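Local coordinates for GH18 chiitnase (Pseudoalteromonas aurantia, PDB 6K7Z), which probably hydrolyses internal glycosidic bonds of chitin, as an endochitinase of glycoside hydrolase family 18 built on a TIM barrel, at residues Ala131-Ile135 / Glu172-Val177; Gln157-Glu162 / Phe188-Trp194; Glu20-Asp24 / Asn259-Asp265; Tyr7-Gly11 / Ser44-Ala48. Numbering follows the deposited sequence.

Contact 1: Ala131-Ile135 / Glu172-Val177; sequences AQFLI and EVVELV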
loop_
_atom_site.group_PDB
_atom_site.type_symbol
_atom_site.label_atom_id
_atom_site.label_comp_id
_atom_site.label_asym_id
_atom_site.label_seq_id
_atom_site.Cartn_x
_atom_site.Cartn_y
_atom_site.Cartn_z
ATOM N N ALA A 131 -9.288 -14.137 0.778
ATOM C CA ALA A 131 -8.783 -14.145 -0.587
ATOM C C ALA A 131 -9.900 -13.852 -1.578
ATOM O O ALA A 131 -9.744 -13.018 -2.477
ATOM C CB ALA A 131 -8.115 -15.485 -0.897
ATOM N N GLN A 132 -11.046 -14.518 -1.422
ATOM C CA GLN A 132 -12.145 -14.255 -2.340
ATOM C C GLN A 132 -12.664 -12.829 -2.191
ATOM O O GLN A 132 -13.096 -12.224 -3.179
ATOM C CB GLN A 132 -13.265 -15.275 -2.136
ATOM C CG GLN A 132 -14.481 -15.001 -3.022
ATOM C CD GLN A 132 -14.135 -15.040 -4.515
ATOM O OE1 GLN A 132 -13.562 -16.017 -5.007
ATOM N NE2 GLN A 132 -14.459 -13.957 -5.232
ATOM N N PHE A 133 -12.610 -12.274 -0.974
ATOM C CA PHE A 133 -12.976 -10.875 -0.778
ATOM C C PHE A 133 -12.062 -9.963 -1.585
ATOM O O PHE A 133 -12.527 -9.091 -2.330
ATOM C CB PHE A 133 -12.912 -10.521 0.705
ATOM C CG PHE A 133 -12.987 -9.041 0.974
ATOM C CD1 PHE A 133 -14.142 -8.327 0.686
ATOM C CD2 PHE A 133 -11.908 -8.363 1.526
ATOM C CE1 PHE A 133 -14.217 -6.969 0.938
ATOM C CE2 PHE A 133 -11.967 -7.000 1.780
ATOM C CZ PHE A 133 -13.125 -6.295 1.484
ATOM N N LEU A 134 -10.751 -10.159 -1.453
ATOM C CA LEU A 134 -9.810 -9.321 -2.181
ATOM C C LEU A 134 -9.920 -9.540 -3.683
ATOM O O LEU A 134 -9.801 -8.593 -4.464
ATOM C CB LEU A 134 -8.403 -9.605 -1.688
ATOM C CG LEU A 134 -8.219 -9.177 -0.239
ATOM C CD1 LEU A 134 -6.891 -9.715 0.256
ATOM C CD2 LEU A 134 -8.250 -7.664 -0.128
ATOM N N ILE A 135 -10.152 -10.780 -4.105
ATOM C CA ILE A 135 -10.345 -11.053 -5.529
ATOM C C ILE A 135 -11.572 -10.316 -6.054
ATOM O O ILE A 135 -11.505 -9.609 -7.065
ATOM C CB ILE A 135 -10.450 -12.568 -5.763
ATOM C CG1 ILE A 135 -9.070 -13.199 -5.587
ATOM C CG2 ILE A 135 -11.070 -12.884 -7.135
ATOM C CD1 ILE A 135 -9.104 -14.700 -5.434
ATOM N N GLU A 172 -3.225 -16.752 -3.633
ATOM C CA GLU A 172 -4.491 -16.930 -4.332
ATOM C C GLU A 172 -4.914 -15.644 -5.022
ATOM O O GLU A 172 -5.365 -15.668 -6.172
ATOM C CB GLU A 172 -5.572 -17.395 -3.355
ATOM C CG GLU A 172 -6.922 -17.680 -4.012
ATOM C CD GLU A 172 -7.989 -18.175 -3.028
ATOM O OE1 GLU A 172 -7.632 -18.742 -1.970
ATOM O OE2 GLU A 172 -9.194 -17.996 -3.325
ATOM N N VAL A 173 -4.761 -14.504 -4.344
ATOM C CA VAL A 173 -5.167 -13.237 -4.945
ATOM C C VAL A 173 -4.431 -13.003 -6.263
ATOM O O VAL A 173 -5.057 -12.770 -7.306
ATOM C CB VAL A 173 -4.948 -12.074 -3.959
ATOM C CG1 VAL A 173 -5.187 -10.743 -4.652
ATOM C CG2 VAL A 173 -5.882 -12.211 -2.758
ATOM N N VAL A 174 -3.094 -13.058 -6.245
ATOM C CA VAL A 174 -2.379 -12.707 -7.472
ATOM C C VAL A 174 -2.622 -13.750 -8.553
ATOM O O VAL A 174 -2.648 -13.420 -9.744
ATOM C CB VAL A 174 -0.869 -12.496 -7.229
ATOM C CG1 VAL A 174 -0.624 -11.341 -6.261
ATOM C CG2 VAL A 174 -0.191 -13.780 -6.743
ATOM N N GLU A 175 -2.838 -15.006 -8.167
ATOM C CA GLU A 175 -3.120 -16.034 -9.161
ATOM C C GLU A 175 -4.419 -15.775 -9.907
ATOM O O GLU A 175 -4.509 -16.073 -11.101
ATOM C CB GLU A 175 -3.160 -17.396 -8.487
ATOM C CG GLU A 175 -1.760 -17.946 -8.271
ATOM C CD GLU A 175 -1.730 -19.129 -7.345
ATOM O OE1 GLU A 175 -2.744 -19.406 -6.669
ATOM O OE2 GLU A 175 -0.674 -19.773 -7.290
ATOM N N LEU A 176 -5.423 -15.210 -9.241
ATOM C CA LEU A 176 -6.721 -14.985 -9.869
ATOM C C LEU A 176 -6.874 -13.608 -10.501
ATOM O O LEU A 176 -7.515 -13.497 -11.551
ATOM C CB LEU A 176 -7.844 -15.204 -8.853
ATOM C CG LEU A 176 -8.406 -16.634 -8.771
ATOM C CD1 LEU A 176 -8.967 -17.054 -10.126
ATOM C CD2 LEU A 176 -7.364 -17.624 -8.293
ATOM N N VAL A 177 -6.313 -12.550 -9.899
ATOM C CA VAL A 177 -6.557 -11.191 -10.385
ATOM C C VAL A 177 -5.283 -10.350 -10.429
ATOM O O VAL A 177 -5.352 -9.126 -10.576
ATOM C CB VAL A 177 -7.618 -10.462 -9.534
ATOM C CG1 VAL A 177 -8.968 -11.194 -9.574
ATOM C CG2 VAL A 177 -7.110 -10.252 -8.089
#
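Two neighbouring outer helices of the TIM barrel, 130-144 and 169-177, pack side by side here. They belong to successive beta-alpha units, so they run in roughly the same direction: the short segments cross at -36° with their axes 9.1 Å apart. Ala131 comes first; its CB lies 3.4 Å from Glu172 CD, so the methyl packs against the carboxylate end of that extended side chain. Gln132 and Phe133 point away, Phe133 going to helix 93-106 on the other flank. Leu134 turns back inward: its CB is 3.8 Å from Val173 CG2, while its side chain also touches Tyr116 and Phe122. Ile135 does most of the work. It is a knob in a hole formed by Glu172, Val173, Leu176 and Val177. No hydrogen bond links the two segments; the fit is mostly apolar, with the Glu172 carboxylate at its border. Ile135 divides its reach, with CD1 3.7 Å from Leu176 CB and CG2 3.6 Å from Val177 CG1.

Contact 2: Gln157-Glu162 / Phe188-Trp194; sequences QPPYLE and FYNNPPW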
loop_
_atom_site.group_PDB
_atom_site.type_symbol
_atom_site.label_atom_id
_atom_site.label_comp_id
_atom_site.label_asym_id
_atom_site.label_seq_id
_atom_site.Cartn_x
_atom_site.Cartn_y
_atom_site.Cartn_z
ATOM N N GLN A 157 1.581 -8.054 3.576
ATOM C CA GLN A 157 2.720 -8.436 4.393
ATOM C C GLN A 157 3.329 -9.730 3.863
ATOM O O GLN A 157 2.660 -10.494 3.161
ATOM C CB GLN A 157 2.278 -8.589 5.842
ATOM C CG GLN A 157 1.811 -7.260 6.416
ATOM C CD GLN A 157 0.993 -7.424 7.667
ATOM O OE1 GLN A 157 1.508 -7.830 8.711
ATOM N NE2 GLN A 157 -0.291 -7.111 7.573
ATOM N N PRO A 158 4.606 -9.982 4.149
ATOM C CA PRO A 158 5.316 -11.092 3.500
ATOM C C PRO A 158 4.619 -12.435 3.672
ATOM O O PRO A 158 4.569 -13.209 2.707
ATOM C CB PRO A 158 6.692 -11.077 4.185
ATOM C CG PRO A 158 6.919 -9.624 4.475
ATOM C CD PRO A 158 5.541 -9.087 4.865
ATOM N N PRO A 159 4.082 -12.774 4.856
ATOM C CA PRO A 159 3.444 -14.103 4.972
ATOM C C PRO A 159 2.319 -14.314 3.978
ATOM O O PRO A 159 2.047 -15.459 3.590
ATOM C CB PRO A 159 2.930 -14.129 6.417
ATOM C CG PRO A 159 3.842 -13.211 7.154
ATOM C CD PRO A 159 4.135 -12.100 6.171
ATOM N N TYR A 160 1.674 -13.233 3.539
ATOM C CA TYR A 160 0.574 -13.343 2.591
ATOM C C TYR A 160 1.020 -13.891 1.243
ATOM O O TYR A 160 0.175 -14.376 0.478
ATOM C CB TYR A 160 -0.068 -11.981 2.367
ATOM C CG TYR A 160 -0.717 -11.317 3.568
ATOM C CD1 TYR A 160 -0.810 -11.951 4.808
ATOM C CD2 TYR A 160 -1.230 -10.033 3.452
ATOM C CE1 TYR A 160 -1.419 -11.310 5.888
ATOM C CE2 TYR A 160 -1.837 -9.399 4.510
ATOM C CZ TYR A 160 -1.923 -10.029 5.724
ATOM O OH TYR A 160 -2.535 -9.363 6.759
ATOM N N LEU A 161 2.314 -13.801 0.933
ATOM C CA LEU A 161 2.868 -14.109 -0.383
ATOM C C LEU A 161 3.760 -15.350 -0.381
ATOM O O LEU A 161 4.388 -15.660 -1.400
ATOM C CB LEU A 161 3.660 -12.907 -0.901
ATOM C CG LEU A 161 2.814 -11.667 -1.218
ATOM C CD1 LEU A 161 3.654 -10.401 -1.267
ATOM C CD2 LEU A 161 2.066 -11.854 -2.522
ATOM N N GLU A 162 3.821 -16.067 0.730
ATOM C CA GLU A 162 4.687 -17.230 0.868
ATOM C C GLU A 162 3.968 -18.450 0.300
ATOM O O GLU A 162 3.020 -18.961 0.908
ATOM C CB GLU A 162 5.059 -17.420 2.335
ATOM C CG GLU A 162 6.048 -16.363 2.841
ATOM C CD GLU A 162 7.434 -16.575 2.273
ATOM O OE1 GLU A 162 7.917 -17.725 2.348
ATOM O OE2 GLU A 162 8.037 -15.614 1.740
ATOM N N PHE A 188 7.846 -4.972 4.416
ATOM C CA PHE A 188 8.922 -5.739 5.021
ATOM C C PHE A 188 9.245 -5.194 6.409
ATOM O O PHE A 188 10.397 -4.860 6.708
ATOM C CB PHE A 188 10.161 -5.736 4.116
ATOM C CG PHE A 188 10.008 -6.592 2.880
ATOM C CD1 PHE A 188 9.968 -7.979 2.981
ATOM C CD2 PHE A 188 9.875 -6.010 1.618
ATOM C CE1 PHE A 188 9.826 -8.770 1.857
ATOM C CE2 PHE A 188 9.740 -6.803 0.480
ATOM C CZ PHE A 188 9.710 -8.188 0.602
ATOM N N TYR A 189 8.232 -5.111 7.263
ATOM C CA TYR A 189 8.403 -4.676 8.641
ATOM C C TYR A 189 7.232 -5.218 9.444
ATOM O O TYR A 189 6.249 -5.710 8.888
ATOM C CB TYR A 189 8.507 -3.151 8.746
ATOM C CG TYR A 189 7.467 -2.401 7.956
ATOM C CD1 TYR A 189 7.687 -2.075 6.621
ATOM C CD2 TYR A 189 6.262 -2.026 8.534
ATOM C CE1 TYR A 189 6.733 -1.391 5.885
ATOM C CE2 TYR A 189 5.308 -1.336 7.811
ATOM C CZ TYR A 189 5.546 -1.015 6.490
ATOM O OH TYR A 189 4.588 -0.330 5.758
ATOM N N ASN A 190 7.374 -5.167 10.771
ATOM C CA ASN A 190 6.397 -5.755 11.692
ATOM C C ASN A 190 6.169 -7.231 11.409
ATOM O O ASN A 190 5.108 -7.773 11.730
ATOM C CB ASN A 190 5.056 -5.017 11.652
ATOM C CG ASN A 190 5.181 -3.563 12.051
ATOM O OD1 ASN A 190 6.043 -3.203 12.859
ATOM N ND2 ASN A 190 4.316 -2.717 11.493
ATOM N N ASN A 191 7.156 -7.892 10.809
ATOM C CA ASN A 191 6.993 -9.276 10.363
ATOM C C ASN A 191 8.321 -9.988 10.444
ATOM O O ASN A 191 9.088 -10.020 9.473
ATOM C CB ASN A 191 6.448 -9.355 8.939
ATOM C CG ASN A 191 4.953 -9.220 8.884
ATOM O OD1 ASN A 191 4.229 -10.186 9.138
ATOM N ND2 ASN A 191 4.471 -8.031 8.529
ATOM N N PRO A 192 8.621 -10.607 11.582
ATOM C CA PRO A 192 9.741 -11.549 11.635
ATOM C C PRO A 192 9.391 -12.783 10.811
ATOM O O PRO A 192 8.219 -13.145 10.752
ATOM C CB PRO A 192 9.852 -11.889 13.126
ATOM C CG PRO A 192 9.015 -10.869 13.840
ATOM C CD PRO A 192 7.928 -10.495 12.873
ATOM N N PRO A 193 10.377 -13.442 10.204
ATOM C CA PRO A 193 11.817 -13.163 10.256
ATOM C C PRO A 193 12.320 -12.240 9.151
ATOM O O PRO A 193 13.532 -12.140 8.944
ATOM C CB PRO A 193 12.430 -14.550 10.102
ATOM C CG PRO A 193 11.471 -15.253 9.197
ATOM C CD PRO A 193 10.096 -14.739 9.560
ATOM N N TRP A 194 11.409 -11.563 8.451
ATOM C CA TRP A 194 11.835 -10.607 7.435
ATOM C C TRP A 194 12.364 -9.315 8.042
ATOM O O TRP A 194 13.266 -8.700 7.472
ATOM C CB TRP A 194 10.683 -10.272 6.489
ATOM C CG TRP A 194 10.253 -11.425 5.691
ATOM C CD1 TRP A 194 10.720 -11.796 4.470
ATOM C CD2 TRP A 194 9.252 -12.373 6.050
ATOM N NE1 TRP A 194 10.065 -12.924 4.038
ATOM C CE2 TRP A 194 9.161 -13.302 4.995
ATOM C CE3 TRP A 194 8.421 -12.529 7.166
ATOM C CZ2 TRP A 194 8.281 -14.378 5.022
ATOM C CZ3 TRP A 194 7.543 -13.601 7.189
ATOM C CH2 TRP A 194 7.476 -14.504 6.122
HETATM O O HOH W 1 1.492 -10.662 9.161
#
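These two loops follow adjacent TIM-barrel strands, 151-154 and 183-187, at the C-terminal face where family 18 enzymes hold their active site. Phe188 opens the second loop, its CD1 3.8 Å from Pro158 CG. Tyr189 turns the other way, toward Met258 and Trp260, but its carbonyl helps place Asn191: Asn191 ND2 donates to Tyr189 O at 2.9 Å and to Gln157 OE1 at 3.0 Å. A water donates to both Gln157 OE1 (2.9 Å) and Asn191 OD1 (2.8 Å), doubling that link. Gln157 also touches Glu117, the last residue of the family's DxxDxDxE signature and probably the catalytic acid, so the amide pair sits next to the likely site. The peptide before Pro193 is cis, and the Trp194 indole lies against Pro158 and Pro159, CZ3 3.7 Å from Pro159 CG. Its NE1 bonds Ser204, and Glu162 OE2, bound to Tyr208, meets the indole edge 3.5 Å from CZ2. Over the face, Pro158 CB makes a CH-pi contact 3.5 Å from the centroid of Trp194's six-membered ring.

Contact 3: Glu20-Asp24 / Asn259-Asp265; sequences ELPYD and NWQFSSD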
loop_
_atom_site.group_PDB
_atom_site.type_symbol
_atom_site.label_atom_id
_atom_site.label_comp_id
_atom_site.label_asym_id
_atom_site.label_seq_id
_atom_site.Cartn_x
_atom_site.Cartn_y
_atom_site.Cartn_z
ATOM N N GLU A 20 7.829 18.345 -4.283
ATOM C CA GLU A 20 9.181 18.720 -4.672
ATOM C C GLU A 20 10.198 17.625 -4.380
ATOM O O GLU A 20 11.402 17.877 -4.442
ATOM C CB GLU A 20 9.592 20.022 -3.982
ATOM C CG GLU A 20 8.542 21.124 -4.091
ATOM C CD GLU A 20 8.356 21.672 -5.500
ATOM O OE1 GLU A 20 9.043 21.222 -6.439
ATOM O OE2 GLU A 20 7.496 22.572 -5.663
ATOM N N LEU A 21 9.743 16.423 -4.069
ATOM C CA LEU A 21 10.607 15.309 -3.730
ATOM C C LEU A 21 10.456 14.202 -4.766
ATOM O O LEU A 21 9.485 14.189 -5.532
ATOM C CB LEU A 21 10.269 14.795 -2.324
ATOM C CG LEU A 21 10.747 15.812 -1.289
ATOM C CD1 LEU A 21 10.129 15.498 0.068
ATOM C CD2 LEU A 21 12.271 15.804 -1.212
ATOM N N PRO A 22 11.399 13.297 -4.845
ATOM C CA PRO A 22 11.368 12.284 -5.917
ATOM C C PRO A 22 10.462 11.101 -5.586
ATOM O O PRO A 22 10.894 9.936 -5.561
ATOM C CB PRO A 22 12.846 11.890 -6.034
ATOM C CG PRO A 22 13.383 12.071 -4.664
ATOM C CD PRO A 22 12.660 13.249 -4.077
ATOM N N TYR A 23 9.193 11.399 -5.312
ATOM C CA TYR A 23 8.152 10.385 -5.167
ATOM C C TYR A 23 7.371 10.245 -6.461
ATOM O O TYR A 23 7.116 11.231 -7.155
ATOM C CB TYR A 23 7.168 10.724 -4.043
ATOM C CG TYR A 23 7.728 10.470 -2.663
ATOM C CD1 TYR A 23 7.984 9.175 -2.230
ATOM C CD2 TYR A 23 7.988 11.529 -1.795
ATOM C CE1 TYR A 23 8.508 8.933 -0.973
ATOM C CE2 TYR A 23 8.504 11.302 -0.533
ATOM C CZ TYR A 23 8.758 10.003 -0.127
ATOM O OH TYR A 23 9.272 9.789 1.134
ATOM N N ASP A 24 6.984 9.017 -6.775
ATOM C CA ASP A 24 6.065 8.795 -7.878
ATOM C C ASP A 24 4.623 8.674 -7.424
ATOM O O ASP A 24 3.716 9.091 -8.156
ATOM C CB ASP A 24 6.459 7.537 -8.650
ATOM C CG ASP A 24 7.827 7.650 -9.264
ATOM O OD1 ASP A 24 8.062 8.633 -10.003
ATOM O OD2 ASP A 24 8.670 6.772 -8.995
ATOM N N ASN A 259 7.711 3.544 1.586
ATOM C CA ASN A 259 8.041 3.783 2.984
ATOM C C ASN A 259 6.802 4.111 3.800
ATOM O O ASN A 259 5.795 4.627 3.295
ATOM C CB ASN A 259 9.109 4.891 3.171
ATOM C CG ASN A 259 8.582 6.292 2.895
ATOM O OD1 ASN A 259 7.659 6.777 3.554
ATOM N ND2 ASN A 259 9.218 6.969 1.949
ATOM N N TRP A 260 6.894 3.763 5.073
ATOM C CA TRP A 260 5.990 4.256 6.101
ATOM C C TRP A 260 6.876 5.069 7.033
ATOM O O TRP A 260 7.797 4.500 7.621
ATOM C CB TRP A 260 5.308 3.101 6.857
ATOM C CG TRP A 260 4.352 3.593 7.901
ATOM C CD1 TRP A 260 4.644 3.920 9.201
ATOM C CD2 TRP A 260 2.963 3.880 7.716
ATOM N NE1 TRP A 260 3.508 4.364 9.842
ATOM C CE2 TRP A 260 2.462 4.350 8.952
ATOM C CE3 TRP A 260 2.086 3.763 6.632
ATOM C CZ2 TRP A 260 1.120 4.716 9.128
ATOM C CZ3 TRP A 260 0.763 4.122 6.806
ATOM C CH2 TRP A 260 0.288 4.597 8.043
ATOM N N GLN A 261 6.680 6.378 7.141
ATOM C CA GLN A 261 5.708 7.166 6.398
ATOM C C GLN A 261 6.324 8.534 6.109
ATOM O O GLN A 261 7.365 8.888 6.683
ATOM C CB GLN A 261 4.400 7.321 7.187
ATOM C CG GLN A 261 4.567 8.007 8.553
ATOM C CD GLN A 261 3.230 8.362 9.191
ATOM O OE1 GLN A 261 2.393 9.025 8.573
ATOM N NE2 GLN A 261 3.020 7.907 10.425
ATOM N N PHE A 262 5.648 9.308 5.253
ATOM C CA PHE A 262 6.203 10.553 4.721
ATOM C C PHE A 262 6.702 11.494 5.816
ATOM O O PHE A 262 7.822 12.019 5.741
ATOM C CB PHE A 262 5.140 11.242 3.861
ATOM C CG PHE A 262 5.586 12.552 3.305
ATOM C CD1 PHE A 262 6.462 12.598 2.225
ATOM C CD2 PHE A 262 5.151 13.739 3.874
ATOM C CE1 PHE A 262 6.893 13.813 1.722
ATOM C CE2 PHE A 262 5.564 14.961 3.371
ATOM C CZ PHE A 262 6.427 15.003 2.291
ATOM N N SER A 263 5.880 11.743 6.833
ATOM C CA SER A 263 6.222 12.803 7.783
ATOM C C SER A 263 7.330 12.409 8.749
ATOM O O SER A 263 7.697 13.216 9.615
ATOM C CB SER A 263 4.980 13.223 8.566
ATOM O OG SER A 263 4.193 14.104 7.784
ATOM N N SER A 264 7.880 11.211 8.621
ATOM C CA SER A 264 9.026 10.814 9.427
ATOM C C SER A 264 10.360 11.144 8.770
ATOM O O SER A 264 11.406 10.969 9.409
ATOM C CB SER A 264 8.977 9.314 9.706
ATOM O OG SER A 264 7.848 8.990 10.476
ATOM N N ASP A 265 10.352 11.602 7.522
ATOM C CA ASP A 265 11.569 11.783 6.729
ATOM C C ASP A 265 11.952 13.258 6.713
ATOM O O ASP A 265 11.412 14.046 5.935
ATOM C CB ASP A 265 11.378 11.269 5.312
ATOM C CG ASP A 265 12.587 11.515 4.449
ATOM O OD1 ASP A 265 13.684 11.767 5.018
ATOM O OD2 ASP A 265 12.452 11.444 3.212
HETATM O O HOH W 2 10.151 12.012 2.239
#
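This is a buried cluster outside the wall of the TIM barrel, at the seam where the last strand, 256-260, meets the first, 3-8. The loop leading into strand 25-33 reaches across to the end of the last strand and the short 3-10 turn 262-264 beyond it, and helix 269-277 covers the site. Pro22 is the centre of an inverse gamma turn, between Leu21 and Tyr23, and both of these neighbours send their side chains toward the other segment. Leu21 CD1 lies 4.0 Å from Phe262 CE1, and Tyr23 CE2 lies 3.7 Å from Phe262 CD1. The two rings meet obliquely, planes at 61° and centroids 5.9 Å apart, and Phe262 also touches Val13 and Ala18. The polar end of Tyr23 is met as well. Asn259, whose OD1 is held by Thr6 of the first strand, donates from ND2 to Tyr23 OH at 2.9 Å. Asp265, bonded to the backbone of Trp270 and Ile271, faces the same hydroxyl, but its OD2 is 4.1 Å from Tyr23 OH. A water fills that gap, 2.6 Å from Tyr23 OH and donating to Asp265 OD2, also at 2.6 Å.

Contact 4: Tyr7-Gly11 / Ser44-Ala48; sequences YYNSG and SGAIA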
loop_
_atom_site.group_PDB
_atom_site.type_symbol
_atom_site.label_atom_id
_atom_site.label_comp_id
_atom_site.label_asym_id
_atom_site.label_seq_id
_atom_site.Cartn_x
_atom_site.Cartn_y
_atom_site.Cartn_z
ATOM N N TYR A 7 3.442 6.581 2.214
ATOM C CA TYR A 7 2.151 6.790 2.859
ATOM C C TYR A 7 2.143 8.100 3.634
ATOM O O TYR A 7 3.108 8.435 4.324
ATOM C CB TYR A 7 1.809 5.655 3.819
ATOM C CG TYR A 7 1.393 4.384 3.129
ATOM C CD1 TYR A 7 2.354 3.509 2.623
ATOM C CD2 TYR A 7 0.056 4.065 2.975
ATOM C CE1 TYR A 7 1.996 2.357 1.972
ATOM C CE2 TYR A 7 -0.321 2.894 2.323
ATOM C CZ TYR A 7 0.659 2.053 1.830
ATOM O OH TYR A 7 0.320 0.899 1.185
ATOM N N TYR A 8 1.040 8.836 3.529
ATOM C CA TYR A 8 0.863 10.066 4.287
ATOM C C TYR A 8 -0.261 9.836 5.290
ATOM O O TYR A 8 -1.432 9.771 4.911
ATOM C CB TYR A 8 0.564 11.235 3.359
ATOM C CG TYR A 8 0.546 12.575 4.061
ATOM C CD1 TYR A 8 1.727 13.260 4.283
ATOM C CD2 TYR A 8 -0.639 13.156 4.490
ATOM C CE1 TYR A 8 1.745 14.488 4.905
ATOM C CE2 TYR A 8 -0.627 14.404 5.133
ATOM C CZ TYR A 8 0.579 15.052 5.340
ATOM O OH TYR A 8 0.644 16.296 5.964
ATOM N N ASN A 9 0.103 9.713 6.566
ATOM C CA ASN A 9 -0.866 9.591 7.653
ATOM C C ASN A 9 -0.646 10.720 8.645
ATOM O O ASN A 9 -1.501 11.602 8.756
ATOM C CB ASN A 9 -0.757 8.213 8.311
ATOM C CG ASN A 9 -1.834 7.965 9.369
ATOM O OD1 ASN A 9 -1.523 7.783 10.541
ATOM N ND2 ASN A 9 -3.099 7.937 8.953
ATOM N N SER A 10 0.485 10.741 9.359
ATOM C CA SER A 10 0.827 11.873 10.209
ATOM C C SER A 10 1.031 13.132 9.375
ATOM O O SER A 10 1.582 13.086 8.270
ATOM C CB SER A 10 2.102 11.580 11.003
ATOM O OG SER A 10 2.689 12.794 11.447
ATOM N N GLY A 11 0.610 14.271 9.925
ATOM C CA GLY A 11 0.763 15.529 9.218
ATOM C C GLY A 11 1.934 16.391 9.644
ATOM O O GLY A 11 1.932 17.592 9.359
ATOM N N SER A 44 -9.478 9.226 8.215
ATOM C CA SER A 44 -8.675 9.433 9.406
ATOM C C SER A 44 -7.300 9.917 8.972
ATOM O O SER A 44 -6.894 9.738 7.822
ATOM C CB SER A 44 -8.545 8.156 10.243
ATOM O OG SER A 44 -7.969 7.110 9.481
ATOM N N GLY A 45 -6.596 10.560 9.894
ATOM C CA GLY A 45 -5.278 11.093 9.604
ATOM C C GLY A 45 -5.315 12.577 9.288
ATOM O O GLY A 45 -6.360 13.231 9.294
ATOM N N ALA A 46 -4.124 13.114 9.006
ATOM C CA ALA A 46 -4.000 14.548 8.781
ATOM C C ALA A 46 -4.783 15.026 7.566
ATOM O O ALA A 46 -5.064 16.223 7.457
ATOM C CB ALA A 46 -2.529 14.916 8.623
ATOM N N ILE A 47 -5.133 14.131 6.645
ATOM C CA ILE A 47 -5.875 14.552 5.467
ATOM C C ILE A 47 -7.285 15.007 5.802
ATOM O O ILE A 47 -7.896 15.735 5.006
ATOM C CB ILE A 47 -5.951 13.417 4.429
ATOM C CG1 ILE A 47 -6.621 12.181 5.040
ATOM C CG2 ILE A 47 -4.560 13.130 3.840
ATOM C CD1 ILE A 47 -6.632 10.969 4.122
ATOM N N ALA A 48 -7.834 14.599 6.947
ATOM C CA ALA A 48 -9.266 14.753 7.201
ATOM C C ALA A 48 -9.584 16.071 7.900
ATOM O O ALA A 48 -9.113 16.323 9.015
ATOM C CB ALA A 48 -9.788 13.588 8.038
HETATM O O HOH W 3 -3.809 11.527 6.575
#
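Backbone hydrogen bonding makes the firmest link between the end of barrel strand 3-8 and the type I beta turn Gly45-Ala48, after strand 41-43. Ala46 N donates to Asn9 O at 3.0 Å, nearly straight at 171°. A water accepts from Ile47 N at 2.9 Å and lies 3.2 Å from Asn9 O, to which it may donate. Apolar contacts flank this. Tyr8 presents its ring to the turn, CE2 4.0 Å from Ala46 CB and CD2 4.0 Å from Ile47 CG2, while its hydroxyl bonds Val13 O. Third, the glycine CA atoms are closely packed: Ala46 CB is 3.4 Å from Gly11 CA, and Asn9 ND2, bonded to Ala29 O, is 3.9 Å from Gly45 CA. A CB on Gly11 would fall 2.6 Å from Ala46 CB; one on Gly45 would strike Asn9 ND2 and, at its positive phi, crowd the preceding carbonyl. The direct polar link runs through main-chain atoms, and the close approach at Gly11 and Gly45 goes with their lack of a side chain.

In the fold
From the N terminus, residues 7-11 begin contact 4 and 20-24 begin contact 3; 44-48 then closes contact 4, so the two cross. Contact 3 stays open until 259-265, nearly the whole barrel, and sets the end of the last strand against the loop between the first two. Inside that loop, contacts 1 and 2 also cross, as 131-135, 157-162, 172-177 and 188-194 alternate. Contact 1 ties outer helices, contact 2 loops at the strand ends, and contact 4 the first strand's end to the turn after strand 41-43. Contacts 3 and 4 join directly, Phe262 N 2.8 Å from Tyr7 O; contact 2 touches contact 3, Tyr189 OH 3.7 Å from Trp260 CB. Contact 1 lies opposite contact 3.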